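Side-chain contacts in nucleocapsid protein (Schmallenberg virus, PDB 4JNG), which encapsidates the negative-stranded viral RNA genome, protecting it from nucleases in a helical nucleocapsid that serves as template for transcription and replication: residues Y158-V161 against I162-R166; H165-K169 against D170-V174; F176-K179 against V180-R184; E200-A203 against A204-S207. One frame throughout, in Å; residues are numbered along the deposited sequence.

Contact 1: residues Y158-V161 against I162-R166; sequences YPLV and IEMHR. With nucleotides of chain A.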
# COMPACT_ATOMS: atom_id res chain seq x y z
N TYR B 158 25.50 -8.08 21.31
CA TYR B 158 24.28 -7.30 21.53
C TYR B 158 23.34 -7.22 20.31
O TYR B 158 22.13 -7.34 20.48
CB TYR B 158 24.59 -5.90 22.07
CG TYR B 158 24.87 -5.92 23.56
CD1 TYR B 158 23.90 -6.36 24.45
CD2 TYR B 158 26.10 -5.53 24.07
CE1 TYR B 158 24.14 -6.40 25.81
CE2 TYR B 158 26.35 -5.57 25.43
CZ TYR B 158 25.37 -6.00 26.30
OH TYR B 158 25.61 -6.04 27.65
N PRO B 159 23.89 -7.02 19.10
CA PRO B 159 23.00 -6.91 17.94
C PRO B 159 22.19 -8.19 17.68
O PRO B 159 21.05 -8.11 17.25
CB PRO B 159 23.97 -6.65 16.78
CG PRO B 159 25.19 -6.08 17.41
CD PRO B 159 25.29 -6.74 18.75
N LEU B 160 22.79 -9.34 17.96
CA LEU B 160 22.10 -10.63 17.86
C LEU B 160 20.90 -10.72 18.79
O LEU B 160 19.80 -11.06 18.34
CB LEU B 160 23.06 -11.78 18.17
CG LEU B 160 22.40 -13.16 18.33
CD1 LEU B 160 21.66 -13.58 17.07
CD2 LEU B 160 23.46 -14.19 18.71
N VAL B 161 21.12 -10.44 20.07
CA VAL B 161 20.06 -10.58 21.07
C VAL B 161 19.06 -9.43 21.00
O VAL B 161 17.87 -9.62 21.27
CB VAL B 161 20.62 -10.77 22.50
CG1 VAL B 161 21.57 -11.96 22.55
CG2 VAL B 161 21.30 -9.51 23.03
N ILE B 162 19.52 -8.23 20.63
CA ILE B 162 18.62 -7.10 20.36
C ILE B 162 17.58 -7.47 19.29
O ILE B 162 16.43 -7.01 19.34
CB ILE B 162 19.39 -5.84 19.90
CG1 ILE B 162 20.11 -5.19 21.09
CG2 ILE B 162 18.44 -4.82 19.26
CD1 ILE B 162 21.13 -4.14 20.70
N GLU B 163 17.99 -8.28 18.32
CA GLU B 163 17.09 -8.70 17.25
C GLU B 163 16.15 -9.79 17.73
O GLU B 163 14.96 -9.78 17.40
CB GLU B 163 17.89 -9.16 16.04
CG GLU B 163 17.30 -8.68 14.72
CD GLU B 163 18.36 -8.11 13.79
OE1 GLU B 163 18.55 -6.88 13.81
OE2 GLU B 163 18.99 -8.89 13.06
N MET B 164 16.67 -10.73 18.52
CA MET B 164 15.83 -11.75 19.15
C MET B 164 14.70 -11.07 19.91
O MET B 164 13.53 -11.35 19.67
CB MET B 164 16.65 -12.66 20.08
CG MET B 164 17.40 -13.77 19.37
SD MET B 164 18.39 -14.78 20.50
CE MET B 164 19.04 -16.01 19.37
N HIS B 165 15.07 -10.16 20.81
CA HIS B 165 14.09 -9.40 21.58
C HIS B 165 13.10 -8.64 20.69
O HIS B 165 11.94 -8.46 21.08
CB HIS B 165 14.79 -8.42 22.54
CG HIS B 165 15.41 -9.08 23.73
ND1 HIS B 165 14.66 -9.69 24.72
CD2 HIS B 165 16.70 -9.24 24.09
CE1 HIS B 165 15.47 -10.19 25.63
NE2 HIS B 165 16.72 -9.93 25.28
N ARG B 166 13.54 -8.18 19.52
CA ARG B 166 12.63 -7.49 18.60
C ARG B 166 11.56 -8.44 18.05
O ARG B 166 10.43 -8.01 17.82
CB ARG B 166 13.38 -6.82 17.46
CG ARG B 166 13.96 -5.45 17.80
CD ARG B 166 14.23 -4.65 16.53
NE ARG B 166 15.12 -5.35 15.61
CZ ARG B 166 15.45 -4.91 14.39
NH1 ARG B 166 14.96 -3.78 13.92
NH2 ARG B 166 16.27 -5.62 13.63
P U A 28 9.34 1.11 10.33
OP1 U A 28 8.00 1.66 10.66
OP2 U A 28 10.21 1.83 9.37
O5' U A 28 10.12 0.92 11.71
C5' U A 28 9.42 0.58 12.91
C4' U A 28 10.37 0.48 14.08
O4' U A 28 11.34 -0.57 13.85
C3' U A 28 11.22 1.72 14.34
O3' U A 28 10.47 2.69 15.05
C2' U A 28 12.41 1.15 15.10
O2' U A 28 12.23 1.09 16.50
C1' U A 28 12.57 -0.23 14.47
N1 U A 28 13.63 -0.29 13.46
C2 U A 28 14.81 -0.93 13.79
O2 U A 28 15.00 -1.44 14.89
N3 U A 28 15.76 -0.95 12.80
C4 U A 28 15.65 -0.41 11.54
O4 U A 28 16.60 -0.51 10.76
C5 U A 28 14.40 0.23 11.27
C6 U A 28 13.46 0.27 12.21
P U A 27 11.08 -0.33 5.32
OP1 U A 27 10.36 0.86 4.81
OP2 U A 27 12.55 -0.25 5.55
O5' U A 27 10.36 -0.77 6.68
C5' U A 27 10.16 -2.16 7.03
C4' U A 27 9.86 -2.34 8.51
O4' U A 27 10.56 -3.53 8.97
C3' U A 27 10.25 -1.22 9.47
O3' U A 27 9.13 -0.40 9.80
C2' U A 27 10.71 -1.98 10.72
O2' U A 27 9.66 -2.36 11.57
C1' U A 27 11.35 -3.21 10.10
N1 U A 27 12.75 -3.02 9.65
C2 U A 27 13.76 -3.54 10.44
O2 U A 27 13.55 -4.14 11.48
N3 U A 27 15.03 -3.33 9.96
C4 U A 27 15.38 -2.67 8.80
O4 U A 27 16.57 -2.57 8.51
C5 U A 27 14.28 -2.16 8.04
C6 U A 27 13.03 -2.35 8.48
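Y158 to V161 and I162 to R166 form consecutive turns of one α-helix, joined first by main-chain hydrogen bonds. I162 N to Y158 O (2.8 Å) and H165 N to V161 O (2.9 Å) are the shorter ones, the latter almost straight at 178°; M164 N to L160 O and E163 N to P159 O are longer, and E163 N has a further weak bond to L160 O. Apolar contacts line the flanks. The CD1 methyl of I162 lies alongside Y158 CB at 4.1 Å, and the M164 chain, extended beyond CG, brings CE to L160 CD1 at 4.2 Å. The first torsion of H165 (chi1 -74°, CG opposite the carbonyl carbon) turns the ring back along the helix, bringing CD2 to 3.1 Å from V161 O while NE2 bonds to the carbonyl of F205. The charged group is E163 with R166: NH2 of R166 meets OE1 of E163 in a salt bridge of 2.6 Å whose hydrogen bond is weak, the N-H being poorly aimed. This carboxylate probably steadies the guanidinium, whose NH1 lies 2.8 Å from O2 of U27, in keeping with R166 being an RNA-binding residue. The helix is largely buried: helix 198-209 covers Y158, V161 and H165, helix 177-181 packs on L160, E163 and M164, and Y158 also touches helix 138-142.

Contact 2: residues H165-K169 against D170-V174; sequences HRVLK and DNMDV. With nucleotides of chain A.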
# COMPACT_ATOMS: atom_id res chain seq x y z
N HIS B 165 15.07 -10.16 20.81
CA HIS B 165 14.09 -9.40 21.58
C HIS B 165 13.10 -8.64 20.69
O HIS B 165 11.94 -8.46 21.08
CB HIS B 165 14.79 -8.42 22.54
CG HIS B 165 15.41 -9.08 23.73
ND1 HIS B 165 14.66 -9.69 24.72
CD2 HIS B 165 16.70 -9.24 24.09
CE1 HIS B 165 15.47 -10.19 25.63
NE2 HIS B 165 16.72 -9.93 25.28
N ARG B 166 13.54 -8.18 19.52
CA ARG B 166 12.63 -7.49 18.60
C ARG B 166 11.56 -8.44 18.05
O ARG B 166 10.43 -8.01 17.82
CB ARG B 166 13.38 -6.82 17.46
CG ARG B 166 13.96 -5.45 17.80
CD ARG B 166 14.23 -4.65 16.53
NE ARG B 166 15.12 -5.35 15.61
CZ ARG B 166 15.45 -4.91 14.39
NH1 ARG B 166 14.96 -3.78 13.92
NH2 ARG B 166 16.27 -5.62 13.63
N VAL B 167 11.91 -9.70 17.82
CA VAL B 167 10.94 -10.70 17.38
C VAL B 167 9.97 -11.05 18.52
O VAL B 167 8.78 -11.25 18.29
CB VAL B 167 11.65 -11.99 16.88
CG1 VAL B 167 10.65 -13.11 16.62
CG2 VAL B 167 12.47 -11.69 15.64
N LEU B 168 10.50 -11.10 19.73
CA LEU B 168 9.73 -11.54 20.90
C LEU B 168 8.80 -10.48 21.47
O LEU B 168 7.64 -10.77 21.74
CB LEU B 168 10.68 -12.03 22.00
CG LEU B 168 11.28 -13.41 21.76
CD1 LEU B 168 12.52 -13.62 22.63
CD2 LEU B 168 10.24 -14.49 22.02
N LYS B 169 9.30 -9.27 21.67
CA LYS B 169 8.53 -8.23 22.35
C LYS B 169 7.80 -7.33 21.37
O LYS B 169 6.61 -7.04 21.55
CB LYS B 169 9.43 -7.42 23.28
CG LYS B 169 10.08 -8.30 24.33
CD LYS B 169 10.48 -7.52 25.57
CE LYS B 169 11.38 -8.36 26.46
NZ LYS B 169 11.79 -7.63 27.70
N ASP B 170 8.50 -6.90 20.34
CA ASP B 170 7.87 -6.29 19.18
C ASP B 170 7.43 -7.47 18.32
O ASP B 170 7.78 -8.62 18.61
CB ASP B 170 8.84 -5.37 18.42
CG ASP B 170 9.73 -4.55 19.35
OD1 ASP B 170 9.35 -4.35 20.52
OD2 ASP B 170 10.81 -4.10 18.91
N ASN B 171 6.67 -7.21 17.27
CA ASN B 171 6.28 -8.27 16.34
C ASN B 171 7.01 -8.10 15.02
O ASN B 171 6.40 -8.01 13.95
CB ASN B 171 4.76 -8.30 16.17
CG ASN B 171 4.04 -8.67 17.46
OD1 ASN B 171 3.31 -7.86 18.03
ND2 ASN B 171 4.27 -9.89 17.94
N MET B 172 8.34 -8.05 15.13
CA MET B 172 9.23 -7.97 13.98
C MET B 172 9.10 -9.23 13.15
O MET B 172 9.29 -10.33 13.67
CB MET B 172 10.68 -7.81 14.45
CG MET B 172 11.75 -8.28 13.47
SD MET B 172 13.30 -7.36 13.61
CE MET B 172 12.69 -5.83 12.95
N ASP B 173 8.80 -9.07 11.87
CA ASP B 173 8.86 -10.17 10.92
C ASP B 173 10.08 -11.02 11.27
O ASP B 173 11.18 -10.50 11.42
CB ASP B 173 8.96 -9.62 9.50
CG ASP B 173 9.24 -10.70 8.47
OD1 ASP B 173 8.63 -11.79 8.55
OD2 ASP B 173 10.06 -10.43 7.56
N VAL B 174 9.88 -12.33 11.41
CA VAL B 174 10.92 -13.22 11.93
C VAL B 174 12.14 -13.27 10.99
O VAL B 174 13.22 -13.68 11.39
CB VAL B 174 10.41 -14.66 12.18
CG1 VAL B 174 11.34 -15.39 13.14
CG2 VAL B 174 8.99 -14.65 12.74
P U A 27 11.08 -0.33 5.32
OP1 U A 27 10.36 0.86 4.81
OP2 U A 27 12.55 -0.25 5.55
O5' U A 27 10.36 -0.77 6.68
C5' U A 27 10.16 -2.16 7.03
C4' U A 27 9.86 -2.34 8.51
O4' U A 27 10.56 -3.53 8.97
C3' U A 27 10.25 -1.22 9.47
O3' U A 27 9.13 -0.40 9.80
C2' U A 27 10.71 -1.98 10.72
O2' U A 27 9.66 -2.36 11.57
C1' U A 27 11.35 -3.21 10.10
N1 U A 27 12.75 -3.02 9.65
C2 U A 27 13.76 -3.54 10.44
O2 U A 27 13.55 -4.14 11.48
N3 U A 27 15.03 -3.33 9.96
C4 U A 27 15.38 -2.67 8.80
O4 U A 27 16.57 -2.57 8.51
C5 U A 27 14.28 -2.16 8.04
C6 U A 27 13.03 -2.35 8.48
P U A 28 9.34 1.11 10.33
OP1 U A 28 8.00 1.66 10.66
OP2 U A 28 10.21 1.83 9.37
O5' U A 28 10.12 0.92 11.71
C5' U A 28 9.42 0.58 12.91
C4' U A 28 10.37 0.48 14.08
O4' U A 28 11.34 -0.57 13.85
C3' U A 28 11.22 1.72 14.34
O3' U A 28 10.47 2.69 15.05
C2' U A 28 12.41 1.15 15.10
O2' U A 28 12.23 1.09 16.50
C1' U A 28 12.57 -0.23 14.47
N1 U A 28 13.63 -0.29 13.46
C2 U A 28 14.81 -0.93 13.79
O2 U A 28 15.00 -1.44 14.89
N3 U A 28 15.76 -0.95 12.80
C4 U A 28 15.65 -0.41 11.54
O4 U A 28 16.60 -0.51 10.76
C5 U A 28 14.40 0.23 11.27
C6 U A 28 13.46 0.27 12.21
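The methyl group of M172 is modelled over the guanidinium of R166, with CE 3.2 Å above the centre of that plane. This is a helix-to-loop junction: the chain leaves helix 158-168 and doubles back, so that a loop residue covers an arginine of the helix. M172 gets there with CG opposite its own backbone N (chi1 155°) and a bend at the thioether (chi3 -70°) that folds CE over the flat group. The exact place of CE is doubtful, since its modelled approach to the base of U27 is too tight, but SD also touches the group, 3.4 Å from R166 CZ. The methionine thus backs the arginine close to the RNA bases, while E163 holds the NH2 of R166. A weak main-chain hydrogen bond, M172 N to R166 O at 3.4 Å, ties the returning loop to the helix, and K169 N bonds to H165 O. D170 lies beside the aliphatic part of R166, its OD2 3.6 Å from R166 CG, and the carboxylate and guanidinium planes stand nearly perpendicular. The charged ends do not meet: NE of R166 and OD2 of D170 are 5.6 Å apart, and OD1 of D170 is engaged in a salt bridge with K130. V167 closes the junction on its apolar side, where its side chain crosses that of M172 at about a right angle, CG2 against CG, and its CG1 reaches CG1 of V174 at 4.2 Å.

Contact 3: residues F176-K179 against V180-R184; sequences FMKK and VLRQR. With nucleotides of chain A.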
# COMPACT_ATOMS: atom_id res chain seq x y z
N PHE B 176 14.64 -10.61 8.76
CA PHE B 176 15.51 -9.58 9.36
C PHE B 176 16.60 -10.23 10.22
O PHE B 176 17.76 -9.76 10.24
CB PHE B 176 14.72 -8.55 10.19
CG PHE B 176 13.83 -7.65 9.38
CD1 PHE B 176 14.35 -6.54 8.72
CD2 PHE B 176 12.46 -7.90 9.27
CE1 PHE B 176 13.54 -5.71 7.97
CE2 PHE B 176 11.64 -7.07 8.53
CZ PHE B 176 12.18 -5.98 7.87
N MET B 177 16.25 -11.29 10.95
CA MET B 177 17.21 -12.09 11.70
C MET B 177 18.03 -12.99 10.78
O MET B 177 19.06 -13.53 11.17
CB MET B 177 16.51 -12.95 12.76
CG MET B 177 16.15 -12.21 14.03
SD MET B 177 16.08 -13.32 15.45
CE MET B 177 17.83 -13.59 15.77
N LYS B 178 17.57 -13.14 9.55
CA LYS B 178 18.27 -13.91 8.54
C LYS B 178 19.76 -13.58 8.51
O LYS B 178 20.59 -14.49 8.58
CB LYS B 178 17.65 -13.63 7.18
CG LYS B 178 18.25 -14.42 6.03
CD LYS B 178 17.57 -14.06 4.72
CE LYS B 178 18.03 -12.70 4.21
NZ LYS B 178 17.13 -12.19 3.15
N LYS B 179 20.09 -12.29 8.42
CA LYS B 179 21.48 -11.88 8.27
C LYS B 179 22.33 -12.22 9.48
O LYS B 179 23.39 -12.83 9.35
CB LYS B 179 21.59 -10.38 7.98
CG LYS B 179 22.99 -10.00 7.51
CD LYS B 179 23.14 -8.53 7.17
CE LYS B 179 24.61 -8.12 7.10
NZ LYS B 179 25.39 -8.84 6.06
N VAL B 180 21.86 -11.81 10.65
CA VAL B 180 22.65 -11.96 11.87
C VAL B 180 22.95 -13.42 12.17
O VAL B 180 24.05 -13.77 12.60
CB VAL B 180 21.99 -11.25 13.09
CG1 VAL B 180 20.69 -11.92 13.50
CG2 VAL B 180 22.97 -11.19 14.25
N LEU B 181 21.99 -14.29 11.88
CA LEU B 181 22.14 -15.70 12.20
C LEU B 181 23.23 -16.39 11.37
O LEU B 181 23.70 -17.47 11.76
CB LEU B 181 20.79 -16.42 12.10
CG LEU B 181 19.86 -15.90 13.20
CD1 LEU B 181 18.42 -16.32 12.95
CD2 LEU B 181 20.33 -16.35 14.58
N ARG B 182 23.65 -15.78 10.26
CA ARG B 182 24.79 -16.32 9.51
C ARG B 182 26.07 -15.49 9.59
O ARG B 182 27.05 -15.78 8.90
CB ARG B 182 24.42 -16.63 8.05
CG ARG B 182 23.69 -15.57 7.26
CD ARG B 182 23.52 -16.08 5.84
NE ARG B 182 23.05 -15.04 4.92
CZ ARG B 182 21.82 -14.95 4.42
NH1 ARG B 182 20.88 -15.84 4.73
NH2 ARG B 182 21.53 -13.95 3.60
N GLN B 183 26.09 -14.48 10.46
CA GLN B 183 27.33 -13.77 10.75
C GLN B 183 28.19 -14.65 11.64
O GLN B 183 27.68 -15.52 12.35
CB GLN B 183 27.04 -12.43 11.45
CG GLN B 183 26.24 -11.48 10.59
CD GLN B 183 26.86 -11.30 9.21
OE1 GLN B 183 28.02 -10.91 9.09
NE2 GLN B 183 26.09 -11.59 8.17
N ARG B 184 29.51 -14.44 11.59
CA ARG B 184 30.42 -15.17 12.46
C ARG B 184 30.91 -14.32 13.63
O ARG B 184 30.72 -13.10 13.66
CB ARG B 184 31.58 -15.82 11.70
CG ARG B 184 32.27 -15.01 10.63
CD ARG B 184 33.09 -15.93 9.73
NE ARG B 184 32.24 -16.82 8.95
CZ ARG B 184 32.67 -17.70 8.05
NH1 ARG B 184 33.97 -17.83 7.79
NH2 ARG B 184 31.80 -18.47 7.40
P U A 22 28.35 -17.62 3.62
OP1 U A 22 29.64 -18.09 3.06
OP2 U A 22 27.41 -18.59 4.24
O5' U A 22 28.68 -16.47 4.66
C5' U A 22 27.69 -16.03 5.61
C4' U A 22 28.08 -14.69 6.17
O4' U A 22 29.41 -14.76 6.73
C3' U A 22 28.09 -13.53 5.18
O3' U A 22 27.17 -12.56 5.64
C2' U A 22 29.54 -13.04 5.17
O2' U A 22 29.69 -11.63 5.07
C1' U A 22 30.06 -13.54 6.51
N1 U A 22 31.51 -13.78 6.53
C2 U A 22 32.26 -13.16 7.51
O2 U A 22 31.77 -12.45 8.37
N3 U A 22 33.60 -13.43 7.46
C4 U A 22 34.26 -14.22 6.54
O4 U A 22 35.48 -14.36 6.63
C5 U A 22 33.42 -14.82 5.56
C6 U A 22 32.10 -14.58 5.58
P U A 27 11.08 -0.33 5.32
OP1 U A 27 10.36 0.86 4.81
OP2 U A 27 12.55 -0.25 5.55
O5' U A 27 10.36 -0.77 6.68
C5' U A 27 10.16 -2.16 7.03
C4' U A 27 9.86 -2.34 8.51
O4' U A 27 10.56 -3.53 8.97
C3' U A 27 10.25 -1.22 9.47
O3' U A 27 9.13 -0.40 9.80
C2' U A 27 10.71 -1.98 10.72
O2' U A 27 9.66 -2.36 11.57
C1' U A 27 11.35 -3.21 10.10
N1 U A 27 12.75 -3.02 9.65
C2 U A 27 13.76 -3.54 10.44
O2 U A 27 13.55 -4.14 11.48
N3 U A 27 15.03 -3.33 9.96
C4 U A 27 15.38 -2.67 8.80
O4 U A 27 16.57 -2.57 8.51
C5 U A 27 14.28 -2.16 8.04
C6 U A 27 13.03 -2.35 8.48
P U A 23 25.88 -12.24 4.80
OP1 U A 23 24.94 -11.48 5.65
OP2 U A 23 25.42 -13.49 4.16
O5' U A 23 26.46 -11.24 3.71
C5' U A 23 25.89 -11.28 2.43
C4' U A 23 26.57 -10.32 1.50
O4' U A 23 26.75 -11.04 0.25
C3' U A 23 25.74 -9.08 1.16
O3' U A 23 26.22 -7.88 1.78
C2' U A 23 25.77 -9.03 -0.36
O2' U A 23 26.88 -8.35 -0.90
C1' U A 23 25.88 -10.51 -0.72
N1 U A 23 24.59 -11.22 -0.66
C2 U A 23 23.66 -10.92 -1.64
O2 U A 23 23.89 -10.13 -2.53
N3 U A 23 22.47 -11.60 -1.54
C4 U A 23 22.12 -12.53 -0.59
O4 U A 23 21.00 -13.05 -0.63
C5 U A 23 23.12 -12.78 0.40
C6 U A 23 24.29 -12.14 0.33
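K179 and Q183 meet at the phosphate linking U22 and U23, where NZ of K179 bonds to OP1 of U23 (2.7 Å) and NE2 of Q183 to O3' of U22 (2.9 Å). R182 adds its NE to OP2 of U23 at 2.9 Å, so the short, weakly bonded helix 177-181 and the turn after it form a phosphate-binding patch of the RNA groove. The turn is held by K179 O, which accepts from NE2 of Q183 and the backbone N of R182 on opposite faces of its carbonyl plane. The same amide nitrogen thus grips protein and RNA, which probably fixes the turn of the amide, curled back by a bend at chi2 (-52°). K178 and R182 run side by side, CG of K178 3.3 Å from NH1 of R182; NZ of K178 continues to a uracil O4, and U27 lies over one face of the F176 ring, which stacks on a uracil base. R184 lays its guanidinium over the base of U22, C5 lying toward the rim of the group. L181 N bonds to M177 O, and CE of M177 touches V180 CG1. L181 crosses the same methionine, with CD1 3.9 Å from M177 CB.

Contact 4: residues E200-A203 against A204-S207; sequences EIKA and AFNS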
# COMPACT_ATOMS: atom_id res chain seq x y z
N GLU B 200 27.88 -16.80 27.01
CA GLU B 200 28.02 -15.37 26.72
C GLU B 200 26.73 -14.80 26.13
O GLU B 200 26.30 -13.71 26.51
CB GLU B 200 29.18 -15.10 25.75
CG GLU B 200 30.41 -14.44 26.37
CD GLU B 200 31.28 -15.41 27.15
OE1 GLU B 200 30.74 -16.36 27.75
OE2 GLU B 200 32.52 -15.22 27.16
N ILE B 201 26.13 -15.54 25.20
CA ILE B 201 24.95 -15.07 24.48
C ILE B 201 23.77 -14.96 25.43
O ILE B 201 23.07 -13.95 25.44
CB ILE B 201 24.60 -15.98 23.28
CG1 ILE B 201 25.74 -15.97 22.26
CG2 ILE B 201 23.32 -15.50 22.60
CD1 ILE B 201 25.71 -17.13 21.29
N LYS B 202 23.55 -16.01 26.23
CA LYS B 202 22.48 -16.01 27.22
C LYS B 202 22.69 -14.87 28.22
O LYS B 202 21.73 -14.23 28.65
CB LYS B 202 22.39 -17.36 27.95
CG LYS B 202 20.97 -17.87 28.15
CD LYS B 202 20.08 -16.86 28.86
CE LYS B 202 18.81 -17.51 29.39
NZ LYS B 202 17.96 -18.05 28.30
N ALA B 203 23.94 -14.63 28.59
CA ALA B 203 24.28 -13.52 29.47
C ALA B 203 23.86 -12.18 28.85
O ALA B 203 23.11 -11.43 29.45
CB ALA B 203 25.77 -13.51 29.79
N ALA B 204 24.34 -11.91 27.63
CA ALA B 204 24.00 -10.67 26.92
C ALA B 204 22.50 -10.55 26.61
O ALA B 204 21.93 -9.45 26.64
CB ALA B 204 24.81 -10.54 25.65
N PHE B 205 21.86 -11.68 26.30
CA PHE B 205 20.40 -11.73 26.13
C PHE B 205 19.71 -11.23 27.40
O PHE B 205 18.74 -10.47 27.34
CB PHE B 205 19.96 -13.17 25.82
CG PHE B 205 18.48 -13.32 25.59
CD1 PHE B 205 17.90 -12.93 24.38
CD2 PHE B 205 17.65 -13.85 26.57
CE1 PHE B 205 16.54 -13.06 24.16
CE2 PHE B 205 16.29 -13.99 26.36
CZ PHE B 205 15.73 -13.59 25.15
N ASN B 206 20.23 -11.67 28.55
CA ASN B 206 19.77 -11.24 29.87
C ASN B 206 20.00 -9.75 30.11
O ASN B 206 19.12 -9.04 30.59
CB ASN B 206 20.47 -12.07 30.96
CG ASN B 206 19.88 -11.87 32.34
OD1 ASN B 206 18.67 -11.97 32.53
ND2 ASN B 206 20.74 -11.59 33.32
N SER B 207 21.20 -9.27 29.75
CA SER B 207 21.53 -7.84 29.88
C SER B 207 20.53 -6.94 29.16
O SER B 207 20.00 -6.00 29.75
CB SER B 207 22.95 -7.57 29.35
OG SER B 207 23.92 -7.91 30.33
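E200 to S207 are continuous α-helix, each carbonyl of E200 to A203 accepting the amide four residues on, from F205 N to I201 O at 2.7 Å to N206 N to K202 O at 3.0 Å. Between these bonds the side chains meet sparingly. A204 brings its methyl to 3.6 Å from E200 O and is buried. F205 points CG opposite its backbone N (chi1 -178°), and the ring lies oblique to K202, whose CD is 4.5 Å from CD2 of F205, a loose approach. The CB of F205 stays close to the previous turn, 3.2 Å from I201 O. CB of N206 lies 3.1 Å from A203 O, while its OD1 is hydrogen-bonded to NE2 of Q210, and S207 keeps OG 3.7 Å from A203 O. One flank, with I201, F205 and S207, lies against helix 158-168, where F205 stacks on H165. I201, K202 and F205 also pack on R223, L226 and Q227 of the second subunit, respectively. The arrangement is that of an amphipathic α-helix, buried on one side and exposed on the other, that also serves the oligomer interface.

In the fold
Helix 158-168 links the set. Contacts 1 and 2 share H165 and R166, their centres about 9 Å apart, and overlap, leading from the buried helix into the loop that returns toward the RNA. Contact 3 packs on contact 1, where M164 CG lies 3.6 Å from M177 CE, and touches contact 2 through V167 CG2 and M177 SD at 4.0 Å; these three bring R166, K178, K179, R182 and R184 to the RNA. Contact 4 lies farther from the RNA, with its nearest atom about 15 Å from the nucleic acid and about 9 Å from the nearest atom of contact 3; it meets contacts 1 and 2 through H165, and contact 1 also where V161 CG2 lies 3.7 Å from A204 O.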